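PDB 4IGB: LPXTG cell wall surface protein from Streptococcus gordonii, which is a peptidoglycan-anchored surface protein of Streptococcus gordonii that probably acts as an adhesin. Local coordinates for residues Ser44-His56 with Tyr65-Asp77. Sequence-based numbering, arbitrary orientation.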
loop_
_atom_site.group_PDB
_atom_site.type_symbol
_atom_site.label_atom_id
_atom_site.label_comp_id
_atom_site.label_asym_id
_atom_site.label_seq_id
_atom_site.Cartn_x
_atom_site.Cartn_y
_atom_site.Cartn_z
ATOM N N SER B 44 -13.362 -11.664 18.474
ATOM C CA SER B 44 -14.438 -11.738 19.465
ATOM C C SER B 44 -15.152 -13.097 19.408
ATOM O O SER B 44 -14.959 -13.864 18.469
ATOM C CB SER B 44 -15.405 -10.570 19.285
ATOM O OG SER B 44 -16.241 -10.762 18.155
ATOM N N GLN B 45 -15.974 -13.406 20.408
ATOM C CA GLN B 45 -16.661 -14.698 20.432
ATOM C C GLN B 45 -17.686 -14.801 19.312
ATOM O O GLN B 45 -18.219 -15.874 19.042
ATOM C CB GLN B 45 -17.346 -14.941 21.777
ATOM C CG GLN B 45 -16.391 -15.232 22.907
ATOM C CD GLN B 45 -17.090 -15.185 24.253
ATOM O OE1 GLN B 45 -16.467 -14.910 25.274
ATOM N NE2 GLN B 45 -18.389 -15.440 24.257
ATOM N N SER B 46 -17.951 -13.678 18.661
ATOM C CA SER B 46 -18.921 -13.625 17.581
ATOM C C SER B 46 -18.365 -14.330 16.349
ATOM O O SER B 46 -19.114 -14.758 15.475
ATOM C CB SER B 46 -19.235 -12.165 17.224
ATOM O OG SER B 46 -19.692 -11.440 18.357
ATOM N N VAL B 47 -17.047 -14.446 16.284
ATOM C CA VAL B 47 -16.410 -14.942 15.076
ATOM C C VAL B 47 -16.262 -16.464 15.074
ATOM O O VAL B 47 -15.762 -17.055 16.026
ATOM C CB VAL B 47 -15.028 -14.307 14.861
ATOM C CG1 VAL B 47 -14.332 -14.960 13.678
ATOM C CG2 VAL B 47 -15.161 -12.818 14.625
ATOM N N ASP B 48 -16.734 -17.085 13.999
ATOM C CA ASP B 48 -16.527 -18.505 13.752
ATOM C C ASP B 48 -15.401 -18.639 12.733
ATOM O O ASP B 48 -15.569 -18.293 11.565
ATOM C CB ASP B 48 -17.815 -19.106 13.195
ATOM C CG ASP B 48 -17.757 -20.609 13.071
ATOM O OD1 ASP B 48 -17.027 -21.259 13.833
ATOM O OD2 ASP B 48 -18.460 -21.151 12.203
ATOM N N GLN B 49 -14.254 -19.127 13.188
ATOM C CA GLN B 49 -13.098 -19.309 12.322
ATOM C C GLN B 49 -12.848 -20.790 12.079
ATOM O O GLN B 49 -12.863 -21.590 13.013
ATOM C CB GLN B 49 -11.859 -18.659 12.942
ATOM C CG GLN B 49 -10.569 -18.903 12.176
ATOM C CD GLN B 49 -9.344 -18.425 12.932
ATOM O OE1 GLN B 49 -9.450 -17.908 14.043
ATOM N NE2 GLN B 49 -8.172 -18.598 12.333
ATOM N N PHE B 50 -12.622 -21.154 10.822
ATOM C CA PHE B 50 -12.356 -22.543 10.473
ATOM C C PHE B 50 -11.644 -22.670 9.131
ATOM O O PHE B 50 -11.805 -21.830 8.245
ATOM C CB PHE B 50 -13.653 -23.356 10.464
ATOM C CG PHE B 50 -14.716 -22.797 9.563
ATOM C CD1 PHE B 50 -14.773 -23.160 8.230
ATOM C CD2 PHE B 50 -15.662 -21.914 10.054
ATOM C CE1 PHE B 50 -15.751 -22.648 7.401
ATOM C CE2 PHE B 50 -16.643 -21.400 9.230
ATOM C CZ PHE B 50 -16.687 -21.767 7.902
ATOM N N HIS B 51 -10.854 -23.728 8.991
ATOM C CA HIS B 51 -10.134 -23.990 7.754
ATOM C C HIS B 51 -11.020 -24.751 6.777
ATOM O O HIS B 51 -11.769 -25.642 7.170
ATOM C CB HIS B 51 -8.859 -24.784 8.038
ATOM C CG HIS B 51 -8.017 -25.029 6.825
ATOM N ND1 HIS B 51 -6.868 -24.315 6.559
ATOM C CD2 HIS B 51 -8.155 -25.910 5.805
ATOM C CE1 HIS B 51 -6.336 -24.745 5.430
ATOM N NE2 HIS B 51 -7.097 -25.712 4.952
ATOM N N LEU B 52 -10.930 -24.390 5.503
ATOM C CA LEU B 52 -11.705 -25.049 4.461
ATOM C C LEU B 52 -10.777 -25.568 3.373
ATOM O O LEU B 52 -9.903 -24.845 2.897
ATOM C CB LEU B 52 -12.723 -24.078 3.862
ATOM C CG LEU B 52 -14.201 -24.442 4.011
ATOM C CD1 LEU B 52 -14.468 -25.079 5.363
ATOM C CD2 LEU B 52 -15.074 -23.215 3.809
ATOM N N SER B 53 -10.963 -26.823 2.979
ATOM C CA SER B 53 -10.131 -27.403 1.930
ATOM C C SER B 53 -10.973 -27.653 0.671
ATOM O O SER B 53 -11.928 -28.416 0.701
ATOM C CB SER B 53 -9.496 -28.703 2.420
ATOM O OG SER B 53 -8.630 -29.238 1.435
ATOM N N ASN B 54 -10.616 -27.009 -0.431
ATOM C CA ASN B 54 -11.435 -27.049 -1.637
ATOM C C ASN B 54 -12.872 -26.666 -1.326
ATOM O O ASN B 54 -13.781 -27.493 -1.460
ATOM C CB ASN B 54 -11.402 -28.434 -2.285
ATOM C CG ASN B 54 -9.999 -28.976 -2.424
ATOM O OD1 ASN B 54 -9.079 -28.266 -2.859
ATOM N ND2 ASN B 54 -9.818 -30.241 -2.036
ATOM N N PRO B 55 -13.074 -25.427 -0.895
ATOM C CA PRO B 55 -14.405 -24.962 -0.502
ATOM C C PRO B 55 -15.365 -24.894 -1.684
ATOM O O PRO B 55 -14.943 -24.652 -2.813
ATOM C CB PRO B 55 -14.133 -23.557 0.033
ATOM C CG PRO B 55 -12.940 -23.102 -0.721
ATOM C CD PRO B 55 -12.097 -24.325 -0.951
ATOM N N HIS B 56 -16.647 -25.105 -1.414
ATOM C CA HIS B 56 -17.676 -24.962 -2.430
ATOM C C HIS B 56 -18.149 -23.516 -2.446
ATOM O O HIS B 56 -18.382 -22.923 -1.394
ATOM C CB HIS B 56 -18.845 -25.905 -2.148
ATOM C CG HIS B 56 -18.490 -27.354 -2.260
ATOM N ND1 HIS B 56 -18.713 -28.089 -3.405
ATOM C CD2 HIS B 56 -17.923 -28.204 -1.373
ATOM C CE1 HIS B 56 -18.302 -29.329 -3.217
ATOM N NE2 HIS B 56 -17.819 -29.427 -1.991
ATOM N N TYR B 65 -13.651 -25.537 -5.429
ATOM C CA TYR B 65 -12.522 -24.803 -5.964
ATOM C C TYR B 65 -11.261 -25.175 -5.172
ATOM O O TYR B 65 -11.317 -25.345 -3.957
ATOM C CB TYR B 65 -12.781 -23.300 -5.879
ATOM C CG TYR B 65 -13.768 -22.743 -6.879
ATOM C CD1 TYR B 65 -15.137 -22.943 -6.729
ATOM C CD2 TYR B 65 -13.335 -21.976 -7.953
ATOM C CE1 TYR B 65 -16.043 -22.416 -7.641
ATOM C CE2 TYR B 65 -14.234 -21.442 -8.865
ATOM C CZ TYR B 65 -15.586 -21.665 -8.706
ATOM O OH TYR B 65 -16.479 -21.132 -9.620
ATOM N N PRO B 66 -10.118 -25.307 -5.860
ATOM C CA PRO B 66 -8.866 -25.653 -5.180
ATOM C C PRO B 66 -8.115 -24.375 -4.791
ATOM O O PRO B 66 -8.160 -23.417 -5.569
ATOM C CB PRO B 66 -8.094 -26.420 -6.266
ATOM C CG PRO B 66 -8.830 -26.119 -7.604
ATOM C CD PRO B 66 -9.903 -25.110 -7.303
ATOM N N GLY B 67 -7.448 -24.336 -3.633
ATOM C CA GLY B 67 -7.345 -25.468 -2.727
ATOM C C GLY B 67 -7.651 -25.174 -1.264
ATOM O O GLY B 67 -8.639 -25.677 -0.742
ATOM N N GLU B 68 -6.813 -24.388 -0.588
ATOM C CA GLU B 68 -6.952 -24.218 0.871
ATOM C C GLU B 68 -7.334 -22.797 1.292
ATOM O O GLU B 68 -6.830 -21.806 0.760
ATOM C CB GLU B 68 -5.693 -24.685 1.614
ATOM C CG GLU B 68 -5.278 -26.135 1.315
ATOM C CD GLU B 68 -6.283 -27.173 1.775
ATOM O OE1 GLU B 68 -6.947 -26.972 2.804
ATOM O OE2 GLU B 68 -6.401 -28.225 1.116
ATOM N N MET B 69 -8.243 -22.713 2.254
ATOM C CA MET B 69 -8.821 -21.437 2.646
ATOM C C MET B 69 -8.959 -21.359 4.158
ATOM O O MET B 69 -9.241 -22.359 4.825
ATOM C CB MET B 69 -10.209 -21.276 2.015
ATOM C CG MET B 69 -11.058 -20.168 2.627
ATOM S SD MET B 69 -12.689 -20.017 1.862
ATOM C CE MET B 69 -12.252 -19.227 0.312
ATOM N N GLU B 70 -8.758 -20.165 4.697
ATOM C CA GLU B 70 -9.124 -19.914 6.079
ATOM C C GLU B 70 -10.316 -18.986 6.056
ATOM O O GLU B 70 -10.248 -17.878 5.511
ATOM C CB GLU B 70 -7.957 -19.324 6.873
ATOM C CG GLU B 70 -8.216 -19.278 8.399
ATOM C CD GLU B 70 -8.135 -20.640 9.071
ATOM O OE1 GLU B 70 -7.695 -21.618 8.429
ATOM O OE2 GLU B 70 -8.507 -20.733 10.258
ATOM N N ASN B 71 -11.414 -19.450 6.644
ATOM C CA ASN B 71 -12.696 -18.766 6.529
ATOM C C ASN B 71 -13.171 -18.182 7.838
ATOM O O ASN B 71 -12.959 -18.768 8.896
ATOM C CB ASN B 71 -13.779 -19.715 6.015
ATOM C CG ASN B 71 -14.959 -18.973 5.433
ATOM O OD1 ASN B 71 -16.099 -19.398 5.605
ATOM N ND2 ASN B 71 -14.702 -17.858 4.750
ATOM N N PHE B 72 -13.850 -17.043 7.757
ATOM C CA PHE B 72 -14.333 -16.365 8.954
ATOM C C PHE B 72 -15.778 -15.940 8.783
ATOM O O PHE B 72 -16.132 -15.228 7.827
ATOM C CB PHE B 72 -13.479 -15.134 9.263
ATOM C CG PHE B 72 -12.038 -15.439 9.540
ATOM C CD1 PHE B 72 -11.148 -15.657 8.498
ATOM C CD2 PHE B 72 -11.563 -15.477 10.848
ATOM C CE1 PHE B 72 -9.808 -15.908 8.758
ATOM C CE2 PHE B 72 -10.235 -15.750 11.109
ATOM C CZ PHE B 72 -9.352 -15.962 10.063
ATOM N N THR B 73 -16.617 -16.364 9.713
ATOM C CA THR B 73 -18.007 -15.939 9.696
ATOM C C THR B 73 -18.391 -15.340 11.032
ATOM O O THR B 73 -17.647 -15.449 12.005
ATOM C CB THR B 73 -18.949 -17.116 9.373
ATOM O OG1 THR B 73 -18.953 -18.037 10.468
ATOM C CG2 THR B 73 -18.501 -17.833 8.077
ATOM N N LEU B 74 -19.561 -14.706 11.064
ATOM C CA LEU B 74 -20.088 -14.057 12.251
ATOM C C LEU B 74 -21.371 -14.759 12.703
ATOM O O LEU B 74 -22.291 -14.952 11.914
ATOM C CB LEU B 74 -20.374 -12.580 11.947
ATOM C CG LEU B 74 -19.147 -11.677 11.876
ATOM C CD1 LEU B 74 -19.483 -10.341 11.239
ATOM C CD2 LEU B 74 -18.543 -11.486 13.281
ATOM N N LYS B 75 -21.420 -15.149 13.972
ATOM C CA LYS B 75 -22.616 -15.764 14.557
ATOM C C LYS B 75 -23.725 -14.744 14.785
ATOM O O LYS B 75 -23.555 -13.806 15.566
ATOM C CB LYS B 75 -22.266 -16.410 15.896
ATOM C CG LYS B 75 -21.152 -17.435 15.798
ATOM C CD LYS B 75 -20.608 -17.798 17.175
ATOM C CE LYS B 75 -19.526 -18.861 17.050
ATOM N NZ LYS B 75 -18.742 -19.032 18.302
ATOM N N VAL B 76 -24.870 -14.931 14.135
ATOM C CA VAL B 76 -25.961 -13.977 14.295
ATOM C C VAL B 76 -26.957 -14.399 15.372
ATOM O O VAL B 76 -27.037 -15.569 15.736
ATOM C CB VAL B 76 -26.694 -13.696 12.958
ATOM C CG1 VAL B 76 -25.712 -13.181 11.938
ATOM C CG2 VAL B 76 -27.364 -14.934 12.443
ATOM N N ASP B 77 -27.692 -13.433 15.908
ATOM C CA ASP B 77 -28.820 -13.754 16.769
ATOM C C ASP B 77 -30.002 -14.032 15.847
ATOM O O ASP B 77 -30.540 -13.117 15.229
ATOM C CB ASP B 77 -29.134 -12.589 17.706
ATOM C CG ASP B 77 -30.167 -12.952 18.764
ATOM O OD1 ASP B 77 -31.051 -13.791 18.484
ATOM O OD2 ASP B 77 -30.086 -12.398 19.879
HETATM O O HOH W 1 -16.762 -21.105 16.651
#
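The imidazole of H51 lies with one face over the backbone carbonyl of M69, whose O sits 3.5 Å above the ring plane near its centre, while two carboxylates come to its edge. H51 NE2 is directed at E68 OE1, ring and carboxylate nearly coplanar at 17°, though so short a modelled separation makes the exact geometry doubtful. On the other side of the imidazole, ND1 makes a weak bond to E70 OE1. Two neighbouring carboxylates would tend to favour a protonated imidazole, and histidine suits the place because it offers a nitrogen to each. The F50 ring takes the CB of N71 over one face in a CH-pi contact, 4.2 Å from CB to the ring centroid, and meets L52 CD1 at its edge; H162 stacks on it from outside the pair. Around F72, V47 CG1 lies at the edge, 4.0 Å from CD2.

These residues alternate along an antiparallel pair, 47-53 with 68-75, at one end of a six-stranded sheet in the N-terminal domain. Strand 47-53 is the outermost, and 135-142 continues the sheet beyond 68-75. V47, Q49 and H51 share a face with F72 and E70, whereas D48, F50 and L52 share the other with T73, N71 and M69. At L52 and M69 the backbone closes a reciprocal pair, L52 N to M69 O (2.7 Å) and M69 N to L52 O (2.8 Å).

The extended Q49 chain, CG anti to the backbone N (chi1 175°), runs beside F72 with CG close to F72 CE2, its amide plane inclined 28° to the ring, while NE2 reaches E70 OE2 at 3.0 Å; its OE1 bonds K43. N71 hands its ND2 to E137, a polar partner suited to a buried amide. The long aliphatic part of K75 lies along S46, with CG 3.4 Å from S46 O.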